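Local coordinates for protein beta sliding clamp (Bartonella birtlesii LL-WM9, PDB 6DEG) that probably encircles DNA as a ring-shaped head-to-tail homodimer and tethers DNA polymerases and other proteins to it, giving them processivity, at residues M9-D14 / I95-D100; L57-T62 / R211-E216; S141-K146 / E224-V229; F170-D175 / D202-V207; D186-A191 / Q260-L265. All coordinates share one frame; numbering follows the deposited sequence.

Contact 1 (M9-D14 / I95-D100)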
# COMPACT_ATOMS: atom_id res chain seq x y z
N MET B 9 9.41 -36.76 -9.98
CA MET B 9 8.47 -36.28 -8.98
C MET B 9 7.27 -35.67 -9.69
O MET B 9 7.43 -35.02 -10.73
CB MET B 9 9.11 -35.24 -8.05
CG MET B 9 8.15 -34.66 -7.02
SD MET B 9 8.64 -33.06 -6.36
CE MET B 9 7.16 -32.58 -5.47
N ARG B 10 6.07 -35.87 -9.14
CA ARG B 10 4.85 -35.38 -9.76
C ARG B 10 3.76 -35.24 -8.71
O ARG B 10 3.47 -36.19 -7.99
CB ARG B 10 4.40 -36.31 -10.89
CG ARG B 10 3.54 -35.64 -11.95
CD ARG B 10 3.37 -36.52 -13.17
NE ARG B 10 2.15 -36.20 -13.90
CZ ARG B 10 2.10 -35.33 -14.91
NH1 ARG B 10 3.22 -34.76 -15.35
NH2 ARG B 10 0.95 -35.08 -15.52
N ILE B 11 3.16 -34.04 -8.62
CA ILE B 11 2.06 -33.78 -7.70
C ILE B 11 1.05 -32.85 -8.36
O ILE B 11 1.38 -32.06 -9.25
CB ILE B 11 2.53 -33.15 -6.37
CG1 ILE B 11 3.42 -31.94 -6.63
CG2 ILE B 11 3.24 -34.16 -5.51
CD1 ILE B 11 3.55 -31.03 -5.44
N THR B 12 -0.19 -32.93 -7.89
CA THR B 12 -1.27 -32.07 -8.36
C THR B 12 -1.92 -31.44 -7.14
O THR B 12 -2.47 -32.14 -6.28
CB THR B 12 -2.30 -32.85 -9.18
OG1 THR B 12 -1.63 -33.66 -10.15
CG2 THR B 12 -3.24 -31.89 -9.89
N VAL B 13 -1.86 -30.11 -7.06
CA VAL B 13 -2.28 -29.39 -5.88
C VAL B 13 -3.33 -28.36 -6.26
O VAL B 13 -3.39 -27.89 -7.41
CB VAL B 13 -1.09 -28.71 -5.18
CG1 VAL B 13 0.00 -29.73 -4.88
CG2 VAL B 13 -0.54 -27.59 -6.04
N ASP B 14 -4.18 -28.02 -5.30
CA ASP B 14 -5.09 -26.89 -5.46
C ASP B 14 -4.28 -25.60 -5.43
O ASP B 14 -3.42 -25.42 -4.57
CB ASP B 14 -6.14 -26.89 -4.36
CG ASP B 14 -7.18 -25.80 -4.54
OD1 ASP B 14 -7.11 -25.06 -5.54
OD2 ASP B 14 -8.07 -25.69 -3.67
N ILE B 95 -2.72 -27.45 -10.27
CA ILE B 95 -1.40 -27.25 -10.86
C ILE B 95 -0.65 -28.57 -10.80
O ILE B 95 -0.73 -29.30 -9.81
CB ILE B 95 -0.64 -26.13 -10.13
CG1 ILE B 95 -1.56 -24.93 -9.90
CG2 ILE B 95 0.58 -25.72 -10.93
CD1 ILE B 95 -0.99 -23.89 -8.97
N VAL B 96 0.09 -28.86 -11.87
CA VAL B 96 0.85 -30.10 -12.00
C VAL B 96 2.33 -29.74 -12.06
O VAL B 96 2.76 -28.99 -12.95
CB VAL B 96 0.43 -30.89 -13.24
CG1 VAL B 96 1.32 -32.11 -13.42
CG2 VAL B 96 -1.03 -31.31 -13.13
N LEU B 97 3.10 -30.29 -11.12
CA LEU B 97 4.49 -29.91 -10.89
C LEU B 97 5.38 -31.13 -11.09
O LEU B 97 5.22 -32.14 -10.39
CB LEU B 97 4.64 -29.34 -9.48
CG LEU B 97 3.56 -28.30 -9.14
CD1 LEU B 97 2.49 -28.87 -8.22
CD2 LEU B 97 4.17 -27.05 -8.52
N SER B 98 6.34 -31.04 -12.02
CA SER B 98 7.03 -32.22 -12.51
C SER B 98 8.53 -31.99 -12.62
O SER B 98 8.99 -30.86 -12.84
CB SER B 98 6.50 -32.65 -13.89
OG SER B 98 5.09 -32.53 -13.95
N VAL B 99 9.28 -33.08 -12.49
CA VAL B 99 10.71 -33.13 -12.75
C VAL B 99 10.95 -34.21 -13.80
O VAL B 99 10.06 -35.01 -14.12
CB VAL B 99 11.53 -33.42 -11.47
CG1 VAL B 99 12.98 -32.97 -11.62
CG2 VAL B 99 10.89 -32.74 -10.27
N ASP B 100 12.15 -34.22 -14.37
CA ASP B 100 12.50 -35.23 -15.36
C ASP B 100 13.94 -35.71 -15.20
O ASP B 100 14.29 -36.82 -15.62
CB ASP B 100 12.29 -34.69 -16.77

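Contact 2 (L57-T62 / R211-E216)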
# COMPACT_ATOMS: atom_id res chain seq x y z
N LEU B 57 19.20 -18.73 6.96
CA LEU B 57 20.26 -19.19 7.86
C LEU B 57 19.91 -18.87 9.31
O LEU B 57 20.18 -19.68 10.21
CB LEU B 57 21.61 -18.59 7.47
CG LEU B 57 22.07 -18.91 6.05
CD1 LEU B 57 23.42 -18.28 5.75
CD2 LEU B 57 22.11 -20.42 5.81
N ASP B 58 19.29 -17.72 9.57
CA ASP B 58 18.89 -17.35 10.92
C ASP B 58 17.50 -17.85 11.30
O ASP B 58 17.24 -18.07 12.49
CB ASP B 58 18.96 -15.83 11.08
CG ASP B 58 20.37 -15.28 10.91
OD1 ASP B 58 21.33 -15.91 11.42
OD2 ASP B 58 20.53 -14.23 10.25
N LEU B 59 16.60 -18.03 10.33
CA LEU B 59 15.26 -18.53 10.61
C LEU B 59 14.92 -19.67 9.65
O LEU B 59 15.54 -19.83 8.60
CB LEU B 59 14.20 -17.42 10.45
CG LEU B 59 14.39 -16.17 11.31
CD1 LEU B 59 13.35 -15.10 10.97
CD2 LEU B 59 14.37 -16.53 12.78
N GLU B 60 13.91 -20.46 10.03
CA GLU B 60 13.41 -21.53 9.18
C GLU B 60 11.92 -21.72 9.43
O GLU B 60 11.49 -21.81 10.58
CB GLU B 60 14.13 -22.86 9.43
CG GLU B 60 13.31 -24.08 8.99
CD GLU B 60 13.81 -25.39 9.58
OE1 GLU B 60 14.85 -25.90 9.12
OE2 GLU B 60 13.15 -25.92 10.50
N VAL B 61 11.14 -21.78 8.35
CA VAL B 61 9.71 -22.08 8.41
C VAL B 61 9.44 -23.31 7.55
O VAL B 61 9.95 -23.43 6.43
CB VAL B 61 8.85 -20.89 7.92
CG1 VAL B 61 7.39 -21.16 8.20
CG2 VAL B 61 9.29 -19.61 8.59
N THR B 62 8.63 -24.22 8.08
CA THR B 62 8.12 -25.34 7.29
C THR B 62 6.62 -25.42 7.50
O THR B 62 6.13 -25.27 8.62
CB THR B 62 8.77 -26.67 7.67
OG1 THR B 62 8.10 -27.24 8.79
CG2 THR B 62 10.25 -26.49 7.99
N ARG B 211 14.99 -9.86 17.37
CA ARG B 211 13.82 -9.11 16.91
C ARG B 211 13.38 -9.60 15.54
O ARG B 211 12.20 -9.53 15.21
CB ARG B 211 14.13 -7.62 16.88
N LYS B 212 14.33 -10.08 14.74
CA LYS B 212 14.04 -10.69 13.45
C LYS B 212 13.01 -11.81 13.60
O LYS B 212 12.04 -11.89 12.83
CB LYS B 212 15.34 -11.24 12.88
CG LYS B 212 15.61 -11.05 11.41
CD LYS B 212 17.07 -11.41 11.17
CE LYS B 212 17.25 -12.38 10.02
NZ LYS B 212 18.69 -12.53 9.66
N ALA B 213 13.21 -12.68 14.59
CA ALA B 213 12.32 -13.83 14.77
C ALA B 213 10.95 -13.42 15.30
O ALA B 213 9.95 -14.05 14.97
CB ALA B 213 12.97 -14.84 15.71
N VAL B 214 10.89 -12.37 16.12
CA VAL B 214 9.63 -11.96 16.73
C VAL B 214 8.64 -11.48 15.67
O VAL B 214 7.49 -11.93 15.62
CB VAL B 214 9.87 -10.88 17.79
CG1 VAL B 214 8.56 -10.38 18.36
CG2 VAL B 214 10.77 -11.43 18.89
N GLY B 215 9.08 -10.58 14.80
CA GLY B 215 8.19 -10.05 13.78
C GLY B 215 7.68 -11.13 12.84
O GLY B 215 6.49 -11.20 12.54
N GLU B 216 8.59 -12.00 12.38
CA GLU B 216 8.19 -13.10 11.51
C GLU B 216 7.25 -14.05 12.22
O GLU B 216 6.38 -14.66 11.59
CB GLU B 216 9.44 -13.84 11.02
CG GLU B 216 9.15 -15.03 10.11
CD GLU B 216 8.39 -14.63 8.86
OE1 GLU B 216 8.65 -13.53 8.33
OE2 GLU B 216 7.54 -15.43 8.40

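Contact 3 (S141-K146 / E224-V229)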
# COMPACT_ATOMS: atom_id res chain seq x y z
N SER B 141 -1.55 -21.54 24.31
CA SER B 141 -2.62 -21.19 23.39
C SER B 141 -2.13 -20.16 22.38
O SER B 141 -1.38 -19.24 22.72
CB SER B 141 -3.82 -20.64 24.16
OG SER B 141 -4.65 -19.84 23.33
N ALA B 142 -2.56 -20.32 21.13
CA ALA B 142 -2.08 -19.45 20.06
C ALA B 142 -2.46 -18.00 20.32
O ALA B 142 -1.68 -17.08 20.02
CB ALA B 142 -2.62 -19.92 18.71
N SER B 143 -3.66 -17.76 20.85
CA SER B 143 -4.08 -16.39 21.14
C SER B 143 -3.24 -15.77 22.25
O SER B 143 -2.79 -14.63 22.13
CB SER B 143 -5.56 -16.37 21.51
OG SER B 143 -6.33 -17.12 20.60
N LYS B 144 -3.04 -16.50 23.34
CA LYS B 144 -2.27 -15.96 24.46
C LYS B 144 -0.84 -15.66 24.05
O LYS B 144 -0.26 -14.66 24.48
CB LYS B 144 -2.31 -16.93 25.64
CG LYS B 144 -3.34 -16.57 26.69
CD LYS B 144 -2.94 -15.31 27.44
CE LYS B 144 -2.51 -15.63 28.86
NZ LYS B 144 -2.42 -14.43 29.72
N LEU B 145 -0.26 -16.51 23.19
CA LEU B 145 1.12 -16.29 22.76
C LEU B 145 1.24 -14.97 21.99
O LEU B 145 2.05 -14.11 22.35
CB LEU B 145 1.58 -17.48 21.92
CG LEU B 145 3.06 -17.85 21.86
CD1 LEU B 145 3.24 -19.19 21.16
CD2 LEU B 145 3.89 -16.80 21.16
N LYS B 146 0.41 -14.78 20.96
CA LYS B 146 0.49 -13.55 20.17
C LYS B 146 0.21 -12.33 21.03
O LYS B 146 0.77 -11.25 20.79
CB LYS B 146 -0.49 -13.61 18.99
CG LYS B 146 -0.50 -12.34 18.13
CD LYS B 146 -1.62 -12.36 17.10
CE LYS B 146 -1.71 -11.03 16.35
NZ LYS B 146 -0.46 -10.70 15.62
N GLU B 224 -3.23 -17.88 11.03
CA GLU B 224 -3.69 -19.21 11.41
C GLU B 224 -4.78 -19.09 12.46
O GLU B 224 -4.88 -18.10 13.19
CB GLU B 224 -2.54 -20.08 11.94
CG GLU B 224 -1.90 -20.96 10.87
CD GLU B 224 -2.67 -22.25 10.64
OE1 GLU B 224 -3.65 -22.50 11.37
OE2 GLU B 224 -2.30 -23.02 9.73
N ILE B 225 -5.62 -20.13 12.53
CA ILE B 225 -6.67 -20.18 13.53
C ILE B 225 -6.08 -20.43 14.91
O ILE B 225 -4.95 -20.91 15.06
CB ILE B 225 -7.72 -21.24 13.18
CG1 ILE B 225 -7.06 -22.62 13.11
CG2 ILE B 225 -8.41 -20.90 11.88
CD1 ILE B 225 -8.04 -23.74 12.87
N ASP B 226 -6.86 -20.09 15.93
CA ASP B 226 -6.43 -20.31 17.30
C ASP B 226 -6.19 -21.79 17.56
O ASP B 226 -6.93 -22.65 17.08
CB ASP B 226 -7.48 -19.77 18.27
CG ASP B 226 -6.97 -19.71 19.69
OD1 ASP B 226 -5.75 -19.86 19.90
OD2 ASP B 226 -7.80 -19.51 20.61
N GLY B 227 -5.14 -22.09 18.30
CA GLY B 227 -4.84 -23.46 18.63
C GLY B 227 -3.84 -23.53 19.75
O GLY B 227 -3.64 -22.56 20.49
N ASP B 228 -3.22 -24.69 19.88
CA ASP B 228 -2.16 -24.91 20.85
C ASP B 228 -0.82 -24.90 20.13
O ASP B 228 -0.68 -25.46 19.04
CB ASP B 228 -2.36 -26.24 21.59
CG ASP B 228 -3.37 -26.12 22.72
OD1 ASP B 228 -3.72 -24.98 23.10
OD2 ASP B 228 -3.81 -27.18 23.23
N VAL B 229 0.17 -24.24 20.73
CA VAL B 229 1.48 -24.04 20.12
C VAL B 229 2.52 -24.79 20.95
O VAL B 229 2.64 -24.55 22.15
CB VAL B 229 1.84 -22.55 20.00
CG1 VAL B 229 3.09 -22.36 19.16
CG2 VAL B 229 0.67 -21.77 19.43

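Contact 4 (F170-D175 / D202-V207)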
# COMPACT_ATOMS: atom_id res chain seq x y z
N PHE B 170 13.33 -13.96 27.32
CA PHE B 170 12.33 -14.99 27.56
C PHE B 170 12.73 -15.81 28.78
O PHE B 170 13.70 -16.57 28.72
CB PHE B 170 12.21 -15.88 26.32
CG PHE B 170 11.04 -16.82 26.35
CD1 PHE B 170 9.81 -16.41 26.84
CD2 PHE B 170 11.16 -18.12 25.88
CE1 PHE B 170 8.73 -17.27 26.85
CE2 PHE B 170 10.09 -18.99 25.90
CZ PHE B 170 8.87 -18.56 26.39
N HIS B 171 11.97 -15.69 29.87
CA HIS B 171 12.33 -16.37 31.11
C HIS B 171 11.09 -16.52 31.99
O HIS B 171 10.02 -16.00 31.69
CB HIS B 171 13.42 -15.60 31.85
CG HIS B 171 12.95 -14.29 32.39
ND1 HIS B 171 12.96 -13.14 31.64
CD2 HIS B 171 12.45 -13.96 33.60
CE1 HIS B 171 12.49 -12.14 32.37
NE2 HIS B 171 12.17 -12.61 33.56
N ILE B 172 11.27 -17.22 33.11
CA ILE B 172 10.24 -17.40 34.12
C ILE B 172 10.75 -16.80 35.42
O ILE B 172 11.95 -16.82 35.71
CB ILE B 172 9.88 -18.89 34.32
CG1 ILE B 172 9.78 -19.60 32.98
CG2 ILE B 172 8.58 -19.03 35.11
CD1 ILE B 172 10.97 -20.48 32.69
N VAL B 173 9.82 -16.30 36.22
CA VAL B 173 10.12 -15.80 37.55
C VAL B 173 9.44 -16.72 38.55
O VAL B 173 8.25 -17.02 38.43
CB VAL B 173 9.67 -14.34 37.73
CG1 VAL B 173 10.69 -13.41 37.10
CG2 VAL B 173 8.33 -14.12 37.08
N HIS B 174 10.21 -17.19 39.53
CA HIS B 174 9.71 -18.13 40.53
C HIS B 174 9.16 -17.31 41.68
O HIS B 174 9.90 -16.87 42.56
CB HIS B 174 10.82 -19.08 40.95
CG HIS B 174 11.49 -19.76 39.80
ND1 HIS B 174 12.30 -19.08 38.91
CD2 HIS B 174 11.44 -21.04 39.37
CE1 HIS B 174 12.74 -19.93 37.99
NE2 HIS B 174 12.23 -21.12 38.25
N ASP B 175 7.84 -17.11 41.66
CA ASP B 175 7.17 -16.21 42.59
C ASP B 175 6.12 -16.99 43.38
O ASP B 175 4.96 -16.58 43.43
CB ASP B 175 6.51 -15.06 41.82
CG ASP B 175 7.52 -14.25 41.03
OD1 ASP B 175 8.74 -14.45 41.21
OD2 ASP B 175 7.08 -13.42 40.20
N ASP B 202 9.08 -25.88 34.14
CA ASP B 202 10.07 -25.96 35.20
C ASP B 202 11.37 -26.51 34.64
O ASP B 202 11.41 -27.62 34.09
CB ASP B 202 9.54 -26.85 36.32
CG ASP B 202 8.11 -26.52 36.69
OD1 ASP B 202 7.81 -26.38 37.89
OD2 ASP B 202 7.27 -26.39 35.76
N GLY B 203 12.44 -25.73 34.78
CA GLY B 203 13.73 -26.04 34.23
C GLY B 203 14.08 -25.28 32.97
O GLY B 203 15.26 -25.25 32.60
N MET B 204 13.10 -24.68 32.30
CA MET B 204 13.42 -23.83 31.15
C MET B 204 14.18 -22.60 31.63
O MET B 204 13.79 -22.00 32.64
CB MET B 204 12.15 -23.42 30.40
CG MET B 204 12.42 -22.68 29.10
SD MET B 204 11.94 -20.94 29.14
CE MET B 204 10.16 -21.09 29.27
N PRO B 205 15.27 -22.22 30.97
CA PRO B 205 16.06 -21.09 31.47
C PRO B 205 15.61 -19.74 30.93
O PRO B 205 14.41 -19.50 30.74
CB PRO B 205 17.48 -21.42 31.00
CG PRO B 205 17.27 -22.19 29.74
CD PRO B 205 15.93 -22.90 29.84
N GLY B 206 16.57 -18.85 30.72
CA GLY B 206 16.31 -17.54 30.15
C GLY B 206 17.11 -17.29 28.88
O GLY B 206 18.34 -17.36 28.90
N VAL B 207 16.42 -17.00 27.78
CA VAL B 207 17.05 -16.85 26.48
C VAL B 207 16.58 -15.55 25.84
O VAL B 207 15.56 -14.97 26.22
CB VAL B 207 16.77 -18.05 25.56
CG1 VAL B 207 17.57 -19.26 26.00
CG2 VAL B 207 15.28 -18.36 25.55

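Contact 5 (D186-A191 / Q260-L265)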
# COMPACT_ATOMS: atom_id res chain seq x y z
N ASP B 186 14.85 -0.62 26.53
CA ASP B 186 15.80 0.27 25.87
C ASP B 186 16.30 1.18 26.98
O ASP B 186 15.71 2.23 27.25
CB ASP B 186 15.13 1.04 24.73
CG ASP B 186 16.03 2.12 24.15
OD1 ASP B 186 16.14 3.20 24.76
OD2 ASP B 186 16.61 1.89 23.07
N GLY B 187 17.38 0.77 27.64
CA GLY B 187 17.87 1.47 28.81
C GLY B 187 16.82 1.50 29.90
O GLY B 187 16.67 0.53 30.65
N HIS B 188 16.07 2.60 29.98
CA HIS B 188 14.98 2.70 30.94
C HIS B 188 13.61 2.45 30.32
O HIS B 188 12.73 1.93 31.00
CB HIS B 188 14.98 4.07 31.63
CG HIS B 188 14.56 4.01 33.06
ND1 HIS B 188 15.39 4.36 34.10
CD2 HIS B 188 13.40 3.62 33.63
CE1 HIS B 188 14.76 4.19 35.25
NE2 HIS B 188 13.54 3.74 34.99
N ARG B 189 13.42 2.81 29.05
CA ARG B 189 12.20 2.44 28.35
C ARG B 189 12.11 0.91 28.32
O ARG B 189 13.06 0.23 27.91
CB ARG B 189 12.23 3.02 26.93
CG ARG B 189 11.23 2.45 25.94
CD ARG B 189 9.84 2.34 26.52
NE ARG B 189 8.93 1.62 25.63
CZ ARG B 189 7.63 1.48 25.84
NH1 ARG B 189 6.89 0.82 24.97
NH2 ARG B 189 7.07 1.98 26.93
N LEU B 190 10.97 0.37 28.76
CA LEU B 190 10.88 -1.06 29.01
C LEU B 190 9.45 -1.55 28.80
O LEU B 190 8.49 -0.78 28.89
CB LEU B 190 11.35 -1.39 30.44
CG LEU B 190 11.39 -2.83 30.94
CD1 LEU B 190 12.59 -3.01 31.85
CD2 LEU B 190 10.11 -3.20 31.67
N ALA B 191 9.32 -2.85 28.52
CA ALA B 191 8.03 -3.53 28.39
C ALA B 191 8.11 -4.90 29.05
O ALA B 191 9.00 -5.69 28.72
CB ALA B 191 7.62 -3.67 26.93
N GLN B 260 14.96 -5.27 36.71
CA GLN B 260 14.31 -4.76 37.91
C GLN B 260 14.97 -3.49 38.40
O GLN B 260 14.34 -2.69 39.10
CB GLN B 260 14.32 -5.83 39.00
N ARG B 261 16.23 -3.26 38.01
CA ARG B 261 16.89 -2.00 38.29
C ARG B 261 16.25 -0.86 37.50
O ARG B 261 16.28 0.29 37.94
CB ARG B 261 18.37 -2.11 37.93
CG ARG B 261 19.06 -3.26 38.61
CD ARG B 261 19.89 -2.77 39.76
NE ARG B 261 21.28 -2.53 39.35
CZ ARG B 261 22.20 -3.48 39.25
NH1 ARG B 261 21.88 -4.76 39.44
NH2 ARG B 261 23.43 -3.17 38.88
N VAL B 262 15.68 -1.17 36.34
CA VAL B 262 15.16 -0.15 35.45
C VAL B 262 13.73 0.27 35.82
O VAL B 262 13.32 1.40 35.54
CB VAL B 262 15.25 -0.69 34.01
CG1 VAL B 262 14.25 -0.02 33.08
CG2 VAL B 262 16.68 -0.58 33.50
N ILE B 263 12.99 -0.58 36.50
CA ILE B 263 11.60 -0.28 36.85
C ILE B 263 11.57 0.64 38.06
O ILE B 263 12.25 0.35 39.07
CB ILE B 263 10.83 -1.56 37.11
CG1 ILE B 263 10.90 -2.46 35.87
CG2 ILE B 263 9.39 -1.26 37.47
CD1 ILE B 263 10.09 -3.72 35.98
N PRO B 264 10.84 1.76 38.02
CA PRO B 264 10.78 2.65 39.18
C PRO B 264 10.10 1.99 40.37
O PRO B 264 9.14 1.23 40.23
CB PRO B 264 9.97 3.85 38.68
CG PRO B 264 9.91 3.71 37.19
CD PRO B 264 10.01 2.25 36.91
N LEU B 265 10.59 2.33 41.56
CA LEU B 265 10.13 1.70 42.80
C LEU B 265 9.10 2.54 43.54
O LEU B 265 8.02 2.04 43.88
CB LEU B 265 11.32 1.42 43.72

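Contact 1 (M9-D14 / I95-D100)
I11 and L97 face each other as a hydrogen-bonded pair in two antiparallel strand segments, 10-14 and 95-99, whose axes approach to 4.9 Å at an angle of 160°. L97 N donates to I11 O at 3.1 Å; the return bond from I11 N to L97 O is weak. V13 and I95 make the next such pair, with I95 N 3.0 Å from V13 O, and at the far end V99 N donates to M9 O. R10-S98 and T12-V96 are the non-hydrogen-bonded pairs, where CA-H groups meet carbonyl oxygens, as T12 CA does I95 O at 3.2 Å. The pairing forms one margin of the four-stranded antiparallel sheet of the N-terminal domain: within the chain strand 10-14 is outermost, and strand 94-99 continues to strand 106-111. On the buried face, L97 CD1 packs 3.6 Å from I11 CG1 and 3.9 Å from V13 CG2. A chi1 of 50° sets I11 CG1 between its backbone N and carbonyl carbon, from where it reaches L97. On the other face the extended R10 chain lays its guanidinium across V96, whose CG1 stands over the rim of one face, 3.6 Å from R10 CZ. R10 NE is engaged in a salt bridge to E70.

Contact 2 (L57-T62 / R211-E216)
D58 and K212 join the start of strand 59-66 to the first turn of helix 211-222, and the aspartate can be traced atom by atom. D58 CB already lies 3.6 Å from K212 NZ, with the lysine CE a little farther. D58 CG stands beside the backbone N, opposite the carbonyl carbon (chi1 -63°), which directs the carboxylate at the helix. At the tip, D58 OD2 receives K212 NZ at 2.6 Å, a hydrogen bond within a salt bridge that uses the anti lone pair, the one pointing away from OD1. The other oxygen, D58 OD1, is in a salt bridge with K250, so the two carboxylate oxygens serve different lysines, an arrangement that would be expected to limit rotation about the last torsion. The lysine chain, bent at chi3, runs nearly perpendicular to the aspartate.

Beside this polar pair L59 supplies the apolar half of the contact. Its two methyl groups meet different parts of the helix: CD2 touches A213 CB at 3.7 Å, while CD1 lies 3.9 Å from K212 O and 4.1 Å from E216 CB.

The strand and helix segments run 23° apart with their axes 10.1 Å from each other, a separation bridged by side chains. Strand 59-66 belongs to the N-terminal domain and helix 211-222 to the central one. Strand 245-250 pairs with strand 59-66 across this junction, and its S249 touches both L59 and A213; V28 also touches both V61 and E216.

Contact 3 (S141-K146 / E224-V229)
A142 N donates to G227 O at 2.6 Å, a short backbone bond that ties the first turn of helix 142-150 to the chain entering strand 228-233. The bond is fairly straight (154° at the hydrogen). One residue on, S143 N gives a second bond, to D226 OD1 at 3.1 Å, and it meets the carboxylate from above its plane, 47° out of it. Methyl contacts complete the first shell: V229 CG2 lies 3.8 Å from A142 CB, and V229 CG1 lies 3.8 Å from L145 CD1, with the leucine set crosswise to the valine. The two branches of V229 thus meet residues three apart on one side of the helix, CG2 at A142 and CG1 at L145.

The next layer explains how these groups are placed. D226 CG is turned anti to its own backbone N (chi1 -168°), which carries the carboxylate back to the helix start. There S141, the N-cap residue, also accepts from S143 N through its OG, though weakly, at 3.4 Å. The negative charge of D226 beside the amino end of the helix would probably interact favourably with the helix dipole. S141 and D228 form an antiparallel non-hydrogen-bonded pair, and S141 CA approaches G227 O at 3.4 Å. E224, two residues before D226, makes a salt bridge to R24.

The contact therefore lies where strand 136-141 turns into helix 142-150. That strand is outermost of its sheet within the chain and pairs with strand 228-233, a register carried on by backbone bonds between V229 and L140.

Contact 4 (F170-D175 / D202-V207)
M204 brings its sulfur to the F170 ring in a Met-aromatic contact, with SD 4.7 Å from the ring centroid and 31° off the ring normal, an oblique approach. Bends at chi2 and chi3 turn the end of the methionine so that its methyl lies between two partners: M204 CE is 4.0 Å from F170 CE2 and 3.6 Å from I172 CD1. The methionine crosses the phenylalanine at about a right angle. V207 CG2 comes to the edge of the same ring near its plane, 4.1 Å from F170 CD2.

The backbones are locked at one end. F170 and V207 form an antiparallel hydrogen-bonded pair in which F170 N donates to V207 O at 2.7 Å and V207 N donates to F170 O at 2.9 Å; the first of these is the straighter, 163° at the hydrogen. F170 O also takes a CA-H contact from G206, and with no side chain there the chains come close, H171 CB lying 3.9 Å from G206 CA. H171 projects to the other face of its strand, where NE2 is hydrogen-bonded to Y259.

Beyond this pair the segment 202-207 departs from strand 167-174 as an irregular loop, where the contact is made chiefly by the M204 and I172 side chains. Strand 207-210, which begins at V207, is outermost on this side within the chain, and F170 reaches across to L180 and L182 of strand 178-186. Behind M204 lie C136 and F138 of strand 136-141 and L233 of strand 228-233.

Contact 5 (D186-A191 / Q260-L265)
The tight beta hairpin joining strands 178-186 and 189-196 turns through a type II' turn from D186 to R189, and V262 of the segment 260-265 packs against it. G187 occupies the position of positive phi in that turn. V262 CG1 stands over one face of the H188 ring, 4.2 Å from its centroid and 28° off the normal: as modelled, a CH-pi contact, though H188 NE2 comes too close to V262 O, and at too poor an angle for a bond, for the ring position to be secure. The two side chains lie alongside, pointing opposite ways. The same methyl lies 3.6 Å from L190 CD1, so histidine and leucine share it, while V262 CG2 sits 3.1 Å from G187 O. L190 extends its CG anti to the backbone N (chi1 -178°), which also brings CD2 within 4.3 Å of I263 CG1. P264 CG meets the edge of the H188 ring, 4.2 Å from NE2. P361 and V375 also touch H188.

Here the central domain's hairpin meets a segment assigned to the C-terminal domain through shape and dispersion, since the evidence across the segments is methyl-to-ring and methyl-to-methyl contact, with polar pairing unestablished.

Contacts 1 and 2 are buried, contacts 3 and 4 are partly so, and contact 5 lies at the surface. Contact 1 stays within the N-terminal domain and contacts 3 and 4 within the central one, whereas contact 2 spans the N-terminal and central domains and contact 5 the central and C-terminal ones. Contacts 2 and 3 reach the same sheet, with helix 211-222 leading into strand 228-233, and their centres are 17 Å apart. Contact 1 relies on regular strand pairing; contact 4 has a single bridge supplemented by sulfur and ring. Contact 3 uses helix capping, contact 2 a salt bridge beside leucine, and contact 5 chiefly apolar groups.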